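Local coordinates for sensor protein (Geobacter sulfurreducens, PDB 3H7M) that probably senses an extracytoplasmic signal through this periplasmic-binding-protein-like domain of a membrane histidine kinase, which is expected to phosphorylate itself on histidine using ATP, at residues 112-116 / 131-137. Residues are numbered along the deposited sequence; the frame is centred on the assembly and turned at random.
Sequences LEDLR and YLAERGY
The loop turn 112-116 approaches the C-terminal end of helix 127-133 and the residues after it, with the CA atoms of Arg-116 and Tyr-137 6.5 Å apart. A Schellman motif ends this helix: Tyr-137 N hydrogen bonds to Leu-132 O and Gly-136 N to Ala-133 O, with Gly-136 at positive phi as its C-prime residue. The contact joins the loop before strand 120-123 to the end of the helix that follows it in the solute-binding-protein fold, where Leu-115 packs on Val-120 and Leu-132 on Leu-122. The Tyr-137 side chain reaches across to 112-116. Its ring is sandwiched, with Leu-132 CD2 over one face and the Arg-116 guanidinium flat on the other, planes 12° apart and centres 4.3 Å apart, a cation-pi stack. Tyr-137 OH gives a weak hydrogen bond of 2.7 Å to Leu-112 O. A leucine in place of Tyr-137 would probably leave the guanidinium without its aromatic platform and Leu-112 O without this donor. Farther along, Leu-112 CD1 lies 3.7 Å from Tyr-131 CE1, while the Arg-135 guanidinium lies over the Tyr-131 ring. A bend at chi2 (-101°) turns the Arg-116 chain across Tyr-137, and Arg-116 NH2 donates a nearly straight hydrogen bond (168°) of 2.6 Å to Arg-135 O, in the carbonyl plane.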
ATOM      1  N   LEU A 112      -6.046  10.600 -16.087  1.00 60.45           N
ATOM      2  CA  LEU A 112      -6.817   9.376 -16.176  1.00 67.09           C
ATOM      3  C   LEU A 112      -8.069   9.448 -17.040  1.00 70.93           C
ATOM      4  O   LEU A 112      -8.677   8.423 -17.345  1.00 75.05           O
ATOM      5  CB  LEU A 112      -7.138   8.864 -14.769  1.00 65.63           C
ATOM      6  CG  LEU A 112      -7.592   9.844 -13.692  1.00 66.82           C
ATOM      7  CD1 LEU A 112      -7.731   9.047 -12.397  1.00 64.32           C
ATOM      8  CD2 LEU A 112      -6.599  11.014 -13.515  1.00 66.00           C
ATOM      9  N   GLU A 113      -8.456  10.643 -17.459  1.00 71.49           N
ATOM     10  CA  GLU A 113      -9.622  10.745 -18.323  1.00 74.63           C
ATOM     11  C   GLU A 113      -9.206  10.260 -19.709  1.00 75.51           C
ATOM     12  O   GLU A 113     -10.019   9.717 -20.468  1.00 71.94           O
ATOM     13  CB  GLU A 113     -10.123  12.189 -18.394  1.00 82.06           C
ATOM     14  CG  GLU A 113      -9.126  13.194 -18.939  1.00 83.56           C
ATOM     15  CD  GLU A 113      -7.850  13.258 -18.124  1.00 85.54           C
ATOM     16  OE1 GLU A 113      -7.932  13.211 -16.873  1.00 76.57           O
ATOM     17  OE2 GLU A 113      -6.767  13.368 -18.740  1.00 89.36           O
ATOM     18  N   ASP A 114      -7.925  10.449 -20.022  1.00 74.21           N
ATOM     19  CA  ASP A 114      -7.370  10.039 -21.309  1.00 70.50           C
ATOM     20  C   ASP A 114      -7.291   8.523 -21.415  1.00 62.92           C
ATOM     21  O   ASP A 114      -6.921   7.982 -22.458  1.00 62.14           O
ATOM     22  CB  ASP A 114      -5.979  10.642 -21.505  1.00 74.69           C
ATOM     23  CG  ASP A 114      -5.999  12.158 -21.509  1.00 85.64           C
ATOM     24  OD1 ASP A 114      -4.910  12.775 -21.551  1.00 91.61           O
ATOM     25  OD2 ASP A 114      -7.106  12.733 -21.473  1.00 92.62           O
ATOM     26  N   LEU A 115      -7.654   7.842 -20.335  1.00 54.84           N
ATOM     27  CA  LEU A 115      -7.631   6.385 -20.300  1.00 53.50           C
ATOM     28  C   LEU A 115      -8.966   5.756 -20.660  1.00 56.63           C
ATOM     29  O   LEU A 115      -9.097   4.529 -20.677  1.00 48.09           O
ATOM     30  CB  LEU A 115      -7.206   5.900 -18.910  1.00 53.05           C
ATOM     31  CG  LEU A 115      -5.696   5.754 -18.633  1.00 61.57           C
ATOM     32  CD1 LEU A 115      -4.913   6.999 -19.088  1.00 52.56           C
ATOM     33  CD2 LEU A 115      -5.490   5.501 -17.147  1.00 61.05           C
ATOM     34  N   ARG A 116      -9.966   6.591 -20.926  1.00 63.50           N
ATOM     35  CA  ARG A 116     -11.284   6.083 -21.298  1.00 63.83           C
ATOM     36  C   ARG A 116     -11.132   5.428 -22.660  1.00 61.63           C
ATOM     37  O   ARG A 116     -10.563   6.024 -23.579  1.00 61.11           O
ATOM     38  CB  ARG A 116     -12.305   7.226 -21.376  1.00 68.25           C
ATOM     39  CG  ARG A 116     -12.968   7.587 -20.043  1.00 69.10           C
ATOM     40  CD  ARG A 116     -14.376   6.990 -19.924  1.00 67.15           C
ATOM     41  NE  ARG A 116     -14.957   7.169 -18.588  1.00 58.35           N
ATOM     42  CZ  ARG A 116     -15.026   8.337 -17.952  1.00 63.35           C
ATOM     43  NH1 ARG A 116     -14.551   9.449 -18.531  1.00 51.53           N
ATOM     44  NH2 ARG A 116     -15.566   8.388 -16.729  1.00 64.54           N
ATOM     45  N   TYR A 131     -12.037   3.421  -7.408  1.00 59.72           N
ATOM     46  CA  TYR A 131     -12.145   4.748  -7.992  1.00 61.15           C
ATOM     47  C   TYR A 131     -12.433   4.808  -9.484  1.00 64.00           C
ATOM     48  O   TYR A 131     -13.153   5.690  -9.941  1.00 74.38           O
ATOM     49  CB  TYR A 131     -10.888   5.559  -7.678  1.00 53.84           C
ATOM     50  CG  TYR A 131     -10.924   6.975  -8.214  1.00 59.15           C
ATOM     51  CD1 TYR A 131     -10.522   7.268  -9.525  1.00 56.95           C
ATOM     52  CD2 TYR A 131     -11.356   8.036  -7.406  1.00 61.62           C
ATOM     53  CE1 TYR A 131     -10.543   8.586 -10.012  1.00 55.37           C
ATOM     54  CE2 TYR A 131     -11.386   9.352  -7.881  1.00 46.94           C
ATOM     55  CZ  TYR A 131     -10.978   9.617  -9.176  1.00 57.60           C
ATOM     56  OH  TYR A 131     -10.996  10.913  -9.619  1.00 60.24           O
ATOM     57  N   LEU A 132     -11.878   3.892 -10.265  1.00 64.26           N
ATOM     58  CA  LEU A 132     -12.128   3.950 -11.701  1.00 60.80           C
ATOM     59  C   LEU A 132     -13.383   3.189 -12.099  1.00 52.00           C
ATOM     60  O   LEU A 132     -13.919   3.383 -13.188  1.00 50.78           O
ATOM     61  CB  LEU A 132     -10.923   3.420 -12.487  1.00 58.25           C
ATOM     62  CG  LEU A 132      -9.631   4.239 -12.476  1.00 59.72           C
ATOM     63  CD1 LEU A 132      -8.582   3.487 -13.287  1.00 50.70           C
ATOM     64  CD2 LEU A 132      -9.860   5.643 -13.053  1.00 52.12           C
ATOM     65  N   ALA A 133     -13.829   2.301 -11.226  1.00 49.06           N
ATOM     66  CA  ALA A 133     -15.053   1.543 -11.482  1.00 57.41           C
ATOM     67  C   ALA A 133     -16.184   2.584 -11.434  1.00 58.27           C
ATOM     68  O   ALA A 133     -16.938   2.771 -12.401  1.00 50.33           O
ATOM     69  CB  ALA A 133     -15.250   0.482 -10.390  1.00 49.80           C
ATOM     70  N   GLU A 134     -16.242   3.285 -10.304  1.00 59.42           N
ATOM     71  CA  GLU A 134     -17.222   4.320 -10.052  1.00 64.19           C
ATOM     72  C   GLU A 134     -17.197   5.357 -11.139  1.00 66.47           C
ATOM     73  O   GLU A 134     -17.888   6.374 -11.053  1.00 77.20           O
ATOM     74  CB  GLU A 134     -16.951   5.006  -8.715  1.00 70.60           C
ATOM     75  CG  GLU A 134     -17.281   4.162  -7.501  1.00 76.68           C
ATOM     76  CD  GLU A 134     -17.029   4.904  -6.208  1.00 84.52           C
ATOM     77  OE1 GLU A 134     -17.444   6.082  -6.114  1.00 88.73           O
ATOM     78  OE2 GLU A 134     -16.426   4.306  -5.289  1.00 82.23           O
ATOM     79  N   ARG A 135     -16.410   5.116 -12.171  1.00 53.81           N
ATOM     80  CA  ARG A 135     -16.358   6.084 -13.234  1.00 50.62           C
ATOM     81  C   ARG A 135     -16.522   5.487 -14.621  1.00 52.45           C
ATOM     82  O   ARG A 135     -16.157   6.123 -15.628  1.00 49.44           O
ATOM     83  CB  ARG A 135     -15.075   6.897 -13.130  1.00 60.28           C
ATOM     84  CG  ARG A 135     -15.054   7.846 -11.941  1.00 66.65           C
ATOM     85  CD  ARG A 135     -13.911   8.848 -12.071  1.00 68.38           C
ATOM     86  NE  ARG A 135     -14.100  10.021 -11.221  1.00 72.03           N
ATOM     87  CZ  ARG A 135     -14.197   9.984  -9.896  1.00 72.26           C
ATOM     88  NH1 ARG A 135     -14.122   8.818  -9.250  1.00 58.58           N
ATOM     89  NH2 ARG A 135     -14.376  11.118  -9.224  1.00 67.19           N
ATOM     90  N   GLY A 136     -17.085   4.272 -14.657  1.00 52.14           N
ATOM     91  CA  GLY A 136     -17.361   3.575 -15.910  1.00 57.50           C
ATOM     92  C   GLY A 136     -16.219   2.936 -16.694  1.00 64.35           C
ATOM     93  O   GLY A 136     -16.391   2.538 -17.858  1.00 57.77           O
ATOM     94  N   TYR A 137     -15.054   2.831 -16.063  1.00 63.60           N
ATOM     95  CA  TYR A 137     -13.878   2.244 -16.687  1.00 62.76           C
ATOM     96  C   TYR A 137     -13.911   0.717 -16.634  1.00 61.25           C
ATOM     97  O   TYR A 137     -13.394   0.039 -17.514  1.00 61.82           O
ATOM     98  CB  TYR A 137     -12.632   2.772 -15.973  1.00 63.73           C
ATOM     99  CG  TYR A 137     -12.302   4.215 -16.298  1.00 61.19           C
ATOM    100  CD1 TYR A 137     -11.523   4.530 -17.406  1.00 57.19           C
ATOM    101  CD2 TYR A 137     -12.763   5.266 -15.499  1.00 64.54           C
ATOM    102  CE1 TYR A 137     -11.199   5.858 -17.721  1.00 63.04           C
ATOM    103  CE2 TYR A 137     -12.443   6.610 -15.808  1.00 61.35           C
ATOM    104  CZ  TYR A 137     -11.658   6.891 -16.925  1.00 60.66           C
ATOM    105  OH  TYR A 137     -11.338   8.191 -17.270  1.00 58.17           O
TER